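Local coordinates for protein histidinol-phosphatase (Listeria monocytogenes serotype 4b str. H7858, PDB 6NLR) that probably hydrolyses L-histidinol phosphate to histidinol and phosphate in histidine biosynthesis, using a trinuclear metal centre of the PHP family, at residues A[8-12]-A[70-75]; A[39-43]-A[61-65]; A[88-92]-A[114-118]. All coordinates share one frame. Numbering follows the deposited sequence.

Interaction 1: A[8-12]-A[70-75]; sequences HTEFC and YYFKKM. With CO (cobalt (II) ion), chain F.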
ATOM      1  N   HIS A   8       7.523   1.489  -6.905  1.00 22.45           N
ATOM      2  CA  HIS A   8       6.990   2.642  -7.670  1.00 22.11           C
ATOM      3  C   HIS A   8       8.043   3.094  -8.685  1.00 23.81           C
ATOM      4  O   HIS A   8       9.149   2.510  -8.704  1.00 21.13           O
ATOM      5  CB  HIS A   8       6.531   3.724  -6.676  1.00 21.83           C
ATOM      6  CG  HIS A   8       5.384   3.260  -5.839  1.00 22.31           C
ATOM      7  ND1 HIS A   8       4.079   3.290  -6.302  1.00 22.44           N
ATOM      8  CD2 HIS A   8       5.335   2.681  -4.620  1.00 23.81           C
ATOM      9  CE1 HIS A   8       3.275   2.801  -5.371  1.00 23.03           C
ATOM     10  NE2 HIS A   8       4.030   2.383  -4.346  1.00 20.98           N
ATOM     11  N   THR A   9       7.714   4.112  -9.483  1.00 24.16           N
ATOM     12  CA  THR A   9       8.453   4.497 -10.706  1.00 24.30           C
ATOM     13  C   THR A   9       8.452   6.013 -10.865  1.00 24.45           C
ATOM     14  O   THR A   9       7.864   6.713 -10.005  1.00 24.08           O
ATOM     15  CB  THR A   9       7.790   3.861 -11.937  1.00 27.11           C
ATOM     16  OG1 THR A   9       6.524   4.487 -12.186  1.00 28.09           O
ATOM     17  CG2 THR A   9       7.574   2.376 -11.774  1.00 27.20           C
ATOM     18  N   GLU A  10       9.041   6.493 -11.962  1.00 27.35           N
ATOM     19  CA  GLU A  10       8.995   7.921 -12.378  1.00 30.53           C
ATOM     20  C   GLU A  10       7.547   8.333 -12.689  1.00 30.35           C
ATOM     21  O   GLU A  10       7.307   9.538 -12.755  1.00 32.30           O
ATOM     22  CB  GLU A  10       9.940   8.204 -13.554  1.00 32.20           C
ATOM     23  CG  GLU A  10       9.559   7.530 -14.879  1.00 32.56           C
ATOM     24  CD  GLU A  10      10.010   6.075 -15.073  1.00 32.12           C
ATOM     25  OE1 GLU A  10      10.405   5.393 -14.079  1.00 31.25           O
ATOM     26  OE2 GLU A  10       9.919   5.597 -16.212  1.00 30.87           O
ATOM     27  N   PHE A  11       6.600   7.402 -12.839  1.00 30.20           N
ATOM     28  CA  PHE A  11       5.168   7.734 -13.105  1.00 30.98           C
ATOM     29  C   PHE A  11       4.453   8.151 -11.811  1.00 34.45           C
ATOM     30  O   PHE A  11       3.295   8.555 -11.859  1.00 43.23           O
ATOM     31  CB  PHE A  11       4.473   6.583 -13.840  1.00 31.29           C
ATOM     32  CG  PHE A  11       4.831   6.530 -15.305  1.00 33.41           C
ATOM     33  CD1 PHE A  11       5.945   5.830 -15.747  1.00 34.70           C
ATOM     34  CD2 PHE A  11       4.072   7.206 -16.247  1.00 35.07           C
ATOM     35  CE1 PHE A  11       6.281   5.799 -17.092  1.00 33.50           C
ATOM     36  CE2 PHE A  11       4.420   7.191 -17.588  1.00 34.08           C
ATOM     37  CZ  PHE A  11       5.514   6.477 -18.011  1.00 34.07           C
ATOM     38  N   CYS A  12       5.127   8.053 -10.669  1.00 33.94           N
ATOM     39  CA  CYS A  12       4.579   8.463  -9.356  1.00 33.18           C
ATOM     40  C   CYS A  12       4.875   9.948  -9.145  1.00 31.95           C
ATOM     41  O   CYS A  12       6.032  10.309  -8.944  1.00 34.12           O
ATOM     42  CB  CYS A  12       5.194   7.644  -8.230  1.00 31.00           C
ATOM     43  SG  CYS A  12       4.489   8.087  -6.631  1.00 34.42           S
ATOM     44  N   TYR A  70       1.549   5.012 -21.671  1.00 36.06           N
ATOM     45  CA  TYR A  70       3.000   5.313 -21.547  1.00 35.04           C
ATOM     46  C   TYR A  70       3.582   4.478 -20.399  1.00 34.38           C
ATOM     47  O   TYR A  70       4.692   3.926 -20.546  1.00 32.34           O
ATOM     48  CB  TYR A  70       3.217   6.818 -21.384  1.00 38.86           C
ATOM     49  CG  TYR A  70       2.711   7.635 -22.556  1.00 42.23           C
ATOM     50  CD1 TYR A  70       3.410   7.689 -23.755  1.00 45.33           C
ATOM     51  CD2 TYR A  70       1.507   8.322 -22.481  1.00 44.62           C
ATOM     52  CE1 TYR A  70       2.933   8.399 -24.844  1.00 50.43           C
ATOM     53  CE2 TYR A  70       1.033   9.069 -23.549  1.00 48.92           C
ATOM     54  CZ  TYR A  70       1.746   9.105 -24.736  1.00 53.79           C
ATOM     55  OH  TYR A  70       1.294   9.843 -25.799  1.00 62.55           O
ATOM     56  N   TYR A  71       2.829   4.335 -19.307  1.00 29.77           N
ATOM     57  CA  TYR A  71       3.223   3.501 -18.145  1.00 29.32           C
ATOM     58  C   TYR A  71       3.413   2.049 -18.587  1.00 29.37           C
ATOM     59  O   TYR A  71       4.501   1.494 -18.344  1.00 28.88           O
ATOM     60  CB  TYR A  71       2.184   3.581 -17.031  1.00 28.99           C
ATOM     61  CG  TYR A  71       2.380   2.576 -15.927  1.00 27.78           C
ATOM     62  CD1 TYR A  71       3.448   2.685 -15.057  1.00 27.78           C
ATOM     63  CD2 TYR A  71       1.496   1.530 -15.740  1.00 27.64           C
ATOM     64  CE1 TYR A  71       3.632   1.779 -14.031  1.00 27.19           C
ATOM     65  CE2 TYR A  71       1.660   0.617 -14.715  1.00 27.78           C
ATOM     66  CZ  TYR A  71       2.730   0.746 -13.848  1.00 27.54           C
ATOM     67  OH  TYR A  71       2.900  -0.117 -12.801  1.00 24.96           O
ATOM     68  N   PHE A  72       2.401   1.464 -19.235  1.00 27.36           N
ATOM     69  CA  PHE A  72       2.462   0.059 -19.710  1.00 29.34           C
ATOM     70  C   PHE A  72       3.597  -0.110 -20.719  1.00 29.28           C
ATOM     71  O   PHE A  72       4.323  -1.098 -20.636  1.00 31.17           O
ATOM     72  CB  PHE A  72       1.122  -0.402 -20.283  1.00 32.30           C
ATOM     73  CG  PHE A  72       0.145  -0.773 -19.202  1.00 31.88           C
ATOM     74  CD1 PHE A  72       0.455  -1.769 -18.298  1.00 32.24           C
ATOM     75  CD2 PHE A  72      -1.062  -0.111 -19.074  1.00 31.91           C
ATOM     76  CE1 PHE A  72      -0.444  -2.137 -17.313  1.00 32.43           C
ATOM     77  CE2 PHE A  72      -1.957  -0.470 -18.082  1.00 29.54           C
ATOM     78  CZ  PHE A  72      -1.645  -1.480 -17.210  1.00 32.15           C
ATOM     79  N   LYS A  73       3.763   0.830 -21.644  1.00 30.38           N
ATOM     80  CA  LYS A  73       4.834   0.720 -22.653  1.00 32.35           C
ATOM     81  C   LYS A  73       6.195   0.667 -21.942  1.00 31.53           C
ATOM     82  O   LYS A  73       6.990  -0.224 -22.260  1.00 32.65           O
ATOM     83  CB  LYS A  73       4.750   1.884 -23.636  1.00 34.07           C
ATOM     84  CG  LYS A  73       5.862   1.906 -24.664  1.00 35.99           C
ATOM     85  CD  LYS A  73       5.827   3.130 -25.525  1.00 39.83           C
ATOM     86  CE  LYS A  73       6.952   3.144 -26.531  1.00 42.78           C
ATOM     87  NZ  LYS A  73       7.218   4.525 -26.969  1.00 44.31           N
ATOM     88  N   LYS A  74       6.472   1.599 -21.027  1.00 30.54           N
ATOM     89  CA  LYS A  74       7.794   1.682 -20.345  1.00 29.42           C
ATOM     90  C   LYS A  74       8.020   0.412 -19.520  1.00 27.57           C
ATOM     91  O   LYS A  74       9.090  -0.177 -19.596  1.00 24.50           O
ATOM     92  CB  LYS A  74       7.892   2.943 -19.489  1.00 30.34           C
ATOM     93  CG  LYS A  74       9.166   3.071 -18.655  1.00 31.08           C
ATOM     94  CD  LYS A  74      10.427   3.122 -19.493  1.00 32.81           C
ATOM     95  CE  LYS A  74      11.679   3.186 -18.647  1.00 34.59           C
ATOM     96  NZ  LYS A  74      11.718   4.440 -17.862  1.00 33.75           N
HETATM   97  N   MSE A  75       7.027  -0.008 -18.722  1.00 27.10           N
HETATM   98  CA  MSE A  75       7.256  -1.129 -17.818  1.00 27.65           C
HETATM   99  C   MSE A  75       7.430  -2.438 -18.599  1.00 28.45           C
HETATM  100  O   MSE A  75       8.203  -3.289 -18.182  1.00 31.11           O
HETATM  101  CB  MSE A  75       6.125  -1.273 -16.793  1.00 27.49           C
HETATM  102  CG  MSE A  75       5.958  -0.099 -15.833  1.00 29.24           C
HETATM  103 SE   MSE A  75       7.659   0.791 -15.361  1.00 30.29          SE
HETATM  104  CE  MSE A  75       7.308   2.717 -15.565  1.00 29.13           C
TER
HETATM  105 CO    CO F 303       3.068   2.029  -2.400  1.00 22.38          CO
HETATM  106  O   HOH W   1       2.024   2.194  -0.463  1.00 18.48           O
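In the PHP-domain barrel the loop after strand 3-7 leaves the metal centre and folds back over helix 68-81; residues 8-12 meet one side of that helix at Tyr70, Tyr71, Lys74 and Met75. A type I beta turn from Thr9 to Cys12, closed by Cys12 N to Thr9 O at 3.1 Å, carries Glu10 and Phe11 at its two central positions. Thr9 takes the p rotamer, which lets its OG1 accept from Phe11 N at 3.0 Å in an ST turn; the same hydroxyl hydrogen-bonds Glu39, while its methyl CG2 rests 3.8 Å from Met75 CE. Phe11, with chi1 m, lays its ring along the helix. Tyr71 CA sits 3.9 Å from the ring centroid and nearly on the ring normal, a CH-pi contact, and the Tyr71 ring, held out by its t rotamer, turns its edge to the face of Phe11 with the planes at 76° and the centroids 5.8 Å apart. A flat, wide phenyl suits this place because it touches backbone and side chains together, including Tyr70 CB, 4.0 Å from Phe11 CE2. The Tyr71 hydroxyl hydrogen-bonds Gly91 O on strand 87-95. Met75, a selenomethionine, bends at chi2 (-33°, between wells) so that its CE comes 3.4 Å from Phe11 CD1. His8 points the other way, its NE2 binding cobalt with His6, Glu93 and Asp258. At the partly exposed border, Glu10 curls back through chi1 p and chi2 m, and Lys74, also paired with Asp19, meets it in a salt bridge, NZ to OE2 at 2.7 Å.

Interaction 2: A[39-43]-A[61-65]; sequences EHAPL and ASMAM. With MN (manganese (II) ion), chain D.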
ATOM      1  N   GLU A  39       2.498   0.665  -9.601  1.00 24.18           N
ATOM      2  CA  GLU A  39       2.357   2.132  -9.551  1.00 23.49           C
ATOM      3  C   GLU A  39       0.944   2.482  -9.064  1.00 25.66           C
ATOM      4  O   GLU A  39      -0.010   1.695  -9.308  1.00 21.57           O
ATOM      5  CB  GLU A  39       2.662   2.733 -10.916  1.00 25.65           C
ATOM      6  CG  GLU A  39       2.841   4.222 -10.841  1.00 27.30           C
ATOM      7  CD  GLU A  39       3.818   4.630  -9.742  1.00 24.89           C
ATOM      8  OE1 GLU A  39       5.022   4.609 -10.005  1.00 25.32           O
ATOM      9  OE2 GLU A  39       3.338   4.936  -8.630  1.00 25.98           O
ATOM     10  N   HIS A  40       0.794   3.631  -8.405  1.00 22.82           N
ATOM     11  CA  HIS A  40      -0.537   4.131  -7.984  1.00 25.68           C
ATOM     12  C   HIS A  40      -1.486   4.240  -9.176  1.00 26.95           C
ATOM     13  O   HIS A  40      -1.137   4.931 -10.158  1.00 26.78           O
ATOM     14  CB  HIS A  40      -0.401   5.489  -7.325  1.00 28.88           C
ATOM     15  CG  HIS A  40       0.402   5.416  -6.088  1.00 27.61           C
ATOM     16  ND1 HIS A  40      -0.107   4.857  -4.937  1.00 32.07           N
ATOM     17  CD2 HIS A  40       1.655   5.831  -5.821  1.00 28.92           C
ATOM     18  CE1 HIS A  40       0.809   4.938  -3.985  1.00 28.30           C
ATOM     19  NE2 HIS A  40       1.897   5.527  -4.509  1.00 29.91           N
ATOM     20  N   ALA A  41      -2.649   3.592  -9.098  1.00 27.74           N
ATOM     21  CA  ALA A  41      -3.703   3.707 -10.132  1.00 26.39           C
ATOM     22  C   ALA A  41      -4.263   5.122 -10.090  1.00 25.64           C
ATOM     23  O   ALA A  41      -4.394   5.677  -9.007  1.00 27.73           O
ATOM     24  CB  ALA A  41      -4.800   2.701  -9.907  1.00 26.96           C
ATOM     25  N   PRO A  42      -4.623   5.725 -11.239  1.00 24.96           N
ATOM     26  CA  PRO A  42      -5.325   7.009 -11.256  1.00 27.27           C
ATOM     27  C   PRO A  42      -6.573   7.049 -10.353  1.00 28.32           C
ATOM     28  O   PRO A  42      -7.309   6.068 -10.313  1.00 26.26           O
ATOM     29  CB  PRO A  42      -5.742   7.163 -12.729  1.00 28.63           C
ATOM     30  CG  PRO A  42      -4.695   6.376 -13.494  1.00 29.10           C
ATOM     31  CD  PRO A  42      -4.370   5.198 -12.588  1.00 26.95           C
ATOM     32  N   LEU A  43      -6.780   8.157  -9.631  1.00 26.84           N
ATOM     33  CA  LEU A  43      -7.972   8.315  -8.744  1.00 29.54           C
ATOM     34  C   LEU A  43      -9.204   8.625  -9.585  1.00 31.54           C
ATOM     35  O   LEU A  43      -9.051   9.182 -10.654  1.00 34.57           O
ATOM     36  CB  LEU A  43      -7.748   9.428  -7.730  1.00 30.80           C
ATOM     37  CG  LEU A  43      -6.565   9.235  -6.789  1.00 29.65           C
ATOM     38  CD1 LEU A  43      -6.443  10.434  -5.865  1.00 32.43           C
ATOM     39  CD2 LEU A  43      -6.731   7.966  -5.986  1.00 31.98           C
ATOM     40  N   ALA A  61      -1.150  12.251  -5.740  1.00 30.33           N
ATOM     41  CA  ALA A  61      -1.410  10.850  -5.337  1.00 31.36           C
ATOM     42  C   ALA A  61      -1.022   9.889  -6.465  1.00 29.48           C
ATOM     43  O   ALA A  61      -0.465   8.825  -6.171  1.00 31.21           O
ATOM     44  CB  ALA A  61      -2.857  10.669  -4.944  1.00 30.31           C
ATOM     45  N   SER A  62      -1.359  10.197  -7.713  1.00 31.92           N
ATOM     46  CA  SER A  62      -1.206   9.188  -8.786  1.00 34.88           C
ATOM     47  C   SER A  62      -1.163   9.851 -10.144  1.00 33.93           C
ATOM     48  O   SER A  62      -1.521  11.009 -10.276  1.00 32.34           O
ATOM     49  CB  SER A  62      -2.317   8.178  -8.694  1.00 38.88           C
ATOM     50  OG  SER A  62      -3.539   8.798  -9.006  1.00 43.00           O
HETATM   51  N   MSE A  63      -0.725   9.081 -11.140  1.00 35.48           N
HETATM   52  CA  MSE A  63      -0.707   9.536 -12.519  1.00 37.72           C
HETATM   53  C   MSE A  63      -2.140   9.743 -13.025  1.00 36.66           C
HETATM   54  O   MSE A  63      -3.108   9.311 -12.391  1.00 34.81           O
HETATM   55  CB  MSE A  63       0.032   8.495 -13.368  1.00 39.58           C
HETATM   56  CG  MSE A  63      -0.761   7.225 -13.605  1.00 41.03           C
HETATM   57 SE   MSE A  63       0.299   5.824 -14.494  1.00 45.57          SE
HETATM   58  CE  MSE A  63       0.493   4.425 -13.172  1.00 37.65           C
ATOM     59  N   ALA A  64      -2.251  10.400 -14.188  1.00 37.47           N
ATOM     60  CA  ALA A  64      -3.516  10.593 -14.878  1.00 41.65           C
ATOM     61  C   ALA A  64      -3.835   9.369 -15.735  1.00 37.51           C
ATOM     62  O   ALA A  64      -2.940   8.632 -16.124  1.00 34.48           O
ATOM     63  CB  ALA A  64      -3.445  11.838 -15.738  1.00 45.40           C
HETATM   64  N   MSE A  65      -5.119   9.207 -16.056  1.00 36.18           N
HETATM   65  CA  MSE A  65      -5.585   8.163 -16.958  1.00 38.48           C
HETATM   66  C   MSE A  65      -4.796   8.199 -18.269  1.00 35.88           C
HETATM   67  O   MSE A  65      -4.408   7.163 -18.785  1.00 34.83           O
HETATM   68  CB  MSE A  65      -7.090   8.323 -17.212  1.00 41.22           C
HETATM   69  CG  MSE A  65      -7.961   7.937 -16.023  1.00 46.86           C
HETATM   70 SE   MSE A  65      -7.991   5.985 -15.632  1.00 49.60          SE
HETATM   71  CE  MSE A  65      -8.710   5.313 -17.338  1.00 63.25           C
TER
HETATM   72 MN    MN D 301       3.538   6.371  -3.427  0.83 27.66          MN
HETATM   73  O   HOH W   2       0.714   6.895 -10.144  1.00 29.87           O
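Pro42 is the main bump of this contact: its ring lies against the backbone of residues 63-65, with CG 4.0 Å from Met63 CG and CB 3.9 Å from the selenium of selenomethionine Met65, while its CA makes a CH...O contact of 3.4 Å with Met63 O. A rigid, compact ring fits such a shallow hollow. Beside it, Leu43 leans its CD1 on Ala61 CB at 3.7 Å, where a small methyl leaves room for the branched side chain. The two segments cross at 84° where strand 34-40 of the PHP barrel runs out into the loop beyond its metal-bearing end. There the small Ser62 lets the chains approach closely, its CB 3.6 Å from His40 CB, and His40 NE2 binds manganese at 2.1 Å together with His14 and His260. Water 2 fills a gap, donating to His40 O (2.7 Å) and accepting from Met63 N (2.8 Å). The flexible side chain of selenomethionine Met63 extends to the end of strand 34-40, placing its CE 3.3 Å from Glu39 CG.

Interaction 3: A[88-92]-A[114-118]; sequences IHIGF and QTDDG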
ATOM      1  N   ILE A  88       9.997  -9.664 -13.636  1.00 27.96           N
ATOM      2  CA  ILE A  88       9.277  -8.390 -13.347  1.00 28.60           C
ATOM      3  C   ILE A  88       7.783  -8.588 -13.583  1.00 27.74           C
ATOM      4  O   ILE A  88       7.414  -9.062 -14.652  1.00 30.19           O
ATOM      5  CB  ILE A  88       9.886  -7.238 -14.158  1.00 28.86           C
ATOM      6  CG1 ILE A  88      11.327  -7.001 -13.685  1.00 29.65           C
ATOM      7  CG2 ILE A  88       9.018  -5.993 -14.059  1.00 27.33           C
ATOM      8  CD1 ILE A  88      12.098  -5.980 -14.459  1.00 32.17           C
ATOM      9  N   HIS A  89       6.973  -8.253 -12.592  1.00 26.94           N
ATOM     10  CA  HIS A  89       5.499  -8.200 -12.712  1.00 26.02           C
ATOM     11  C   HIS A  89       5.094  -6.729 -12.833  1.00 27.10           C
ATOM     12  O   HIS A  89       5.813  -5.854 -12.305  1.00 27.90           O
ATOM     13  CB  HIS A  89       4.807  -8.903 -11.541  1.00 25.99           C
ATOM     14  CG  HIS A  89       5.228 -10.314 -11.318  1.00 27.93           C
ATOM     15  ND1 HIS A  89       4.991 -11.301 -12.229  1.00 31.18           N
ATOM     16  CD2 HIS A  89       5.863 -10.904 -10.267  1.00 30.82           C
ATOM     17  CE1 HIS A  89       5.458 -12.455 -11.765  1.00 33.39           C
ATOM     18  NE2 HIS A  89       6.008 -12.229 -10.549  1.00 31.19           N
ATOM     19  N   ILE A  90       4.004  -6.473 -13.546  1.00 26.98           N
ATOM     20  CA  ILE A  90       3.470  -5.113 -13.785  1.00 27.01           C
ATOM     21  C   ILE A  90       2.033  -5.080 -13.292  1.00 25.67           C
ATOM     22  O   ILE A  90       1.238  -5.926 -13.663  1.00 27.13           O
ATOM     23  CB  ILE A  90       3.575  -4.744 -15.270  1.00 28.67           C
ATOM     24  CG1 ILE A  90       5.007  -4.926 -15.787  1.00 30.80           C
ATOM     25  CG2 ILE A  90       3.059  -3.330 -15.476  1.00 28.74           C
ATOM     26  CD1 ILE A  90       5.152  -4.783 -17.280  1.00 31.34           C
ATOM     27  N   GLY A  91       1.705  -4.089 -12.488  1.00 25.99           N
ATOM     28  CA  GLY A  91       0.318  -3.861 -12.062  1.00 22.73           C
ATOM     29  C   GLY A  91       0.192  -2.532 -11.373  1.00 22.66           C
ATOM     30  O   GLY A  91       0.946  -1.591 -11.713  1.00 24.54           O
ATOM     31  N   PHE A  92      -0.761  -2.440 -10.463  1.00 22.36           N
ATOM     32  CA  PHE A  92      -1.062  -1.192  -9.738  1.00 21.60           C
ATOM     33  C   PHE A  92      -1.130  -1.448  -8.246  1.00 20.15           C
ATOM     34  O   PHE A  92      -1.542  -2.554  -7.809  1.00 19.83           O
ATOM     35  CB  PHE A  92      -2.408  -0.637 -10.208  1.00 24.15           C
ATOM     36  CG  PHE A  92      -2.424  -0.284 -11.668  1.00 25.22           C
ATOM     37  CD1 PHE A  92      -1.792   0.867 -12.124  1.00 26.68           C
ATOM     38  CD2 PHE A  92      -3.033  -1.126 -12.584  1.00 28.12           C
ATOM     39  CE1 PHE A  92      -1.779   1.185 -13.475  1.00 29.33           C
ATOM     40  CE2 PHE A  92      -3.053  -0.784 -13.929  1.00 29.31           C
ATOM     41  CZ  PHE A  92      -2.432   0.366 -14.366  1.00 29.99           C
ATOM     42  N   GLN A 114      -3.962  -6.312 -18.508  1.00 31.33           N
ATOM     43  CA  GLN A 114      -2.576  -5.882 -18.851  1.00 32.05           C
ATOM     44  C   GLN A 114      -1.630  -6.080 -17.658  1.00 30.47           C
ATOM     45  O   GLN A 114      -0.466  -5.700 -17.777  1.00 30.87           O
ATOM     46  CB  GLN A 114      -2.586  -4.423 -19.309  1.00 32.33           C
ATOM     47  CG  GLN A 114      -3.159  -4.251 -20.716  1.00 32.54           C
ATOM     48  CD  GLN A 114      -3.191  -2.789 -21.075  1.00 34.26           C
ATOM     49  OE1 GLN A 114      -2.171  -2.215 -21.458  1.00 33.37           O
ATOM     50  NE2 GLN A 114      -4.356  -2.177 -20.910  1.00 33.13           N
ATOM     51  N   THR A 115      -2.106  -6.657 -16.553  1.00 30.63           N
ATOM     52  CA  THR A 115      -1.360  -6.732 -15.271  1.00 29.78           C
ATOM     53  C   THR A 115      -1.145  -8.192 -14.887  1.00 29.49           C
ATOM     54  O   THR A 115      -1.895  -9.025 -15.345  1.00 26.71           O
ATOM     55  CB  THR A 115      -2.093  -6.001 -14.143  1.00 28.59           C
ATOM     56  OG1 THR A 115      -3.274  -6.730 -13.807  1.00 27.56           O
ATOM     57  CG2 THR A 115      -2.452  -4.585 -14.525  1.00 30.51           C
ATOM     58  N   ASP A 116      -0.217  -8.401 -13.972  1.00 30.23           N
ATOM     59  CA  ASP A 116       0.404  -9.670 -13.551  1.00 34.47           C
ATOM     60  C   ASP A 116       0.525  -9.719 -12.021  1.00 29.66           C
ATOM     61  O   ASP A 116       0.961 -10.728 -11.489  1.00 29.97           O
ATOM     62  CB  ASP A 116       1.820  -9.599 -14.116  1.00 44.43           C
ATOM     63  CG  ASP A 116       2.476 -10.928 -14.300  1.00 52.41           C
ATOM     64  OD1 ASP A 116       1.792 -11.923 -14.023  1.00 68.45           O
ATOM     65  OD2 ASP A 116       3.659 -10.950 -14.722  1.00 60.19           O
ATOM     66  N   ASP A 117       0.274  -8.605 -11.330  1.00 27.71           N
ATOM     67  CA  ASP A 117       0.332  -8.522  -9.846  1.00 25.67           C
ATOM     68  C   ASP A 117      -0.445  -7.276  -9.445  1.00 24.31           C
ATOM     69  O   ASP A 117      -0.921  -6.522 -10.338  1.00 24.33           O
ATOM     70  CB  ASP A 117       1.776  -8.517  -9.331  1.00 24.55           C
ATOM     71  CG  ASP A 117       1.965  -8.910  -7.869  1.00 25.61           C
ATOM     72  OD1 ASP A 117       0.972  -9.340  -7.227  1.00 22.82           O
ATOM     73  OD2 ASP A 117       3.128  -8.786  -7.369  1.00 24.69           O
ATOM     74  N   GLY A 118      -0.598  -7.076  -8.149  1.00 23.62           N
ATOM     75  CA  GLY A 118      -1.412  -5.961  -7.646  1.00 24.77           C
ATOM     76  C   GLY A 118      -1.394  -5.922  -6.142  1.00 23.64           C
ATOM     77  O   GLY A 118      -1.171  -6.965  -5.511  1.00 22.33           O
TER
HETATM   78  O   HOH W   3      -2.928  -4.531 -10.706  1.00 22.66           O
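His89 ND1 donates to Asp116 OD2 at 2.8 Å in an almost straight hydrogen bond, a His-carboxylate pair in which the carboxylate lies at the ring edge. The other ring nitrogen of His89, NE2, bonds to Glu34, so the imidazole spans two acids. Next along the strand, Asp116 N donates to Ile90 O at 2.9 Å, and Thr115 CA adds a CH...O contact of 3.2 Å to that same carbonyl. Asp117 turns its carboxylate to partners beyond both segments: Ser36, Arg3 and Arg178. Water 3 then bridges the backbones, accepting from Phe92 N at 3.0 Å and donating to Asp117 O at 2.9 Å, in the space where Phe92 N and Asp117 O stand 4.1 Å apart. These contacts belong to a beta-alpha-beta unit of the PHP barrel: strand 87-95 leads through helix 101-111 to strand 117-127, its parallel neighbour, and residues 114-118 bring the chain into that strand at 79° to residues 88-92. Glycine is well suited to position 91, because any CB there would clash with Asp117 O; without one, Gly91 CA comes within 3.4 Å of Asp117 O in a nearly linear CH...O contact. Gly118, also lacking a side chain, brings its CA to 3.4 Å from Phe92 O. Farther out, the beta-branched Thr115 sets its methyl CG2 3.9 Å from Phe92 CE2 and 3.8 Å from Gly91 CA, while its hydroxyl bonds to Gly112. The Phe92 ring also meets Phe107 of the connecting helix edge-to-face, and His89 CB packs 3.8 Å from Asp117 CB.

In the fold
Interaction 2 is nested within the chain loop closed by interaction 1, and interaction 3 follows both. Glu39 ties the first two together: its OE1 lies 2.7 Å from Thr9 OG1 and its OE2 2.9 Å from His8 ND1, both probable hydrogen bonds, the second consistent with orienting the imidazole of a cobalt ligand. His8 CE1 is 3.2 Å from His40 NE2, so the cobalt and manganese ligands of interactions 1 and 2 pack directly. Tyr71 OH, 2.7 Å from Gly91 O, joins helix 68-81 to interaction 3. Phe92 CE1, 4.0 Å from Met63 CE, links interactions 2 and 3, although the Phe92 side chain stays about 10 Å from the cobalt.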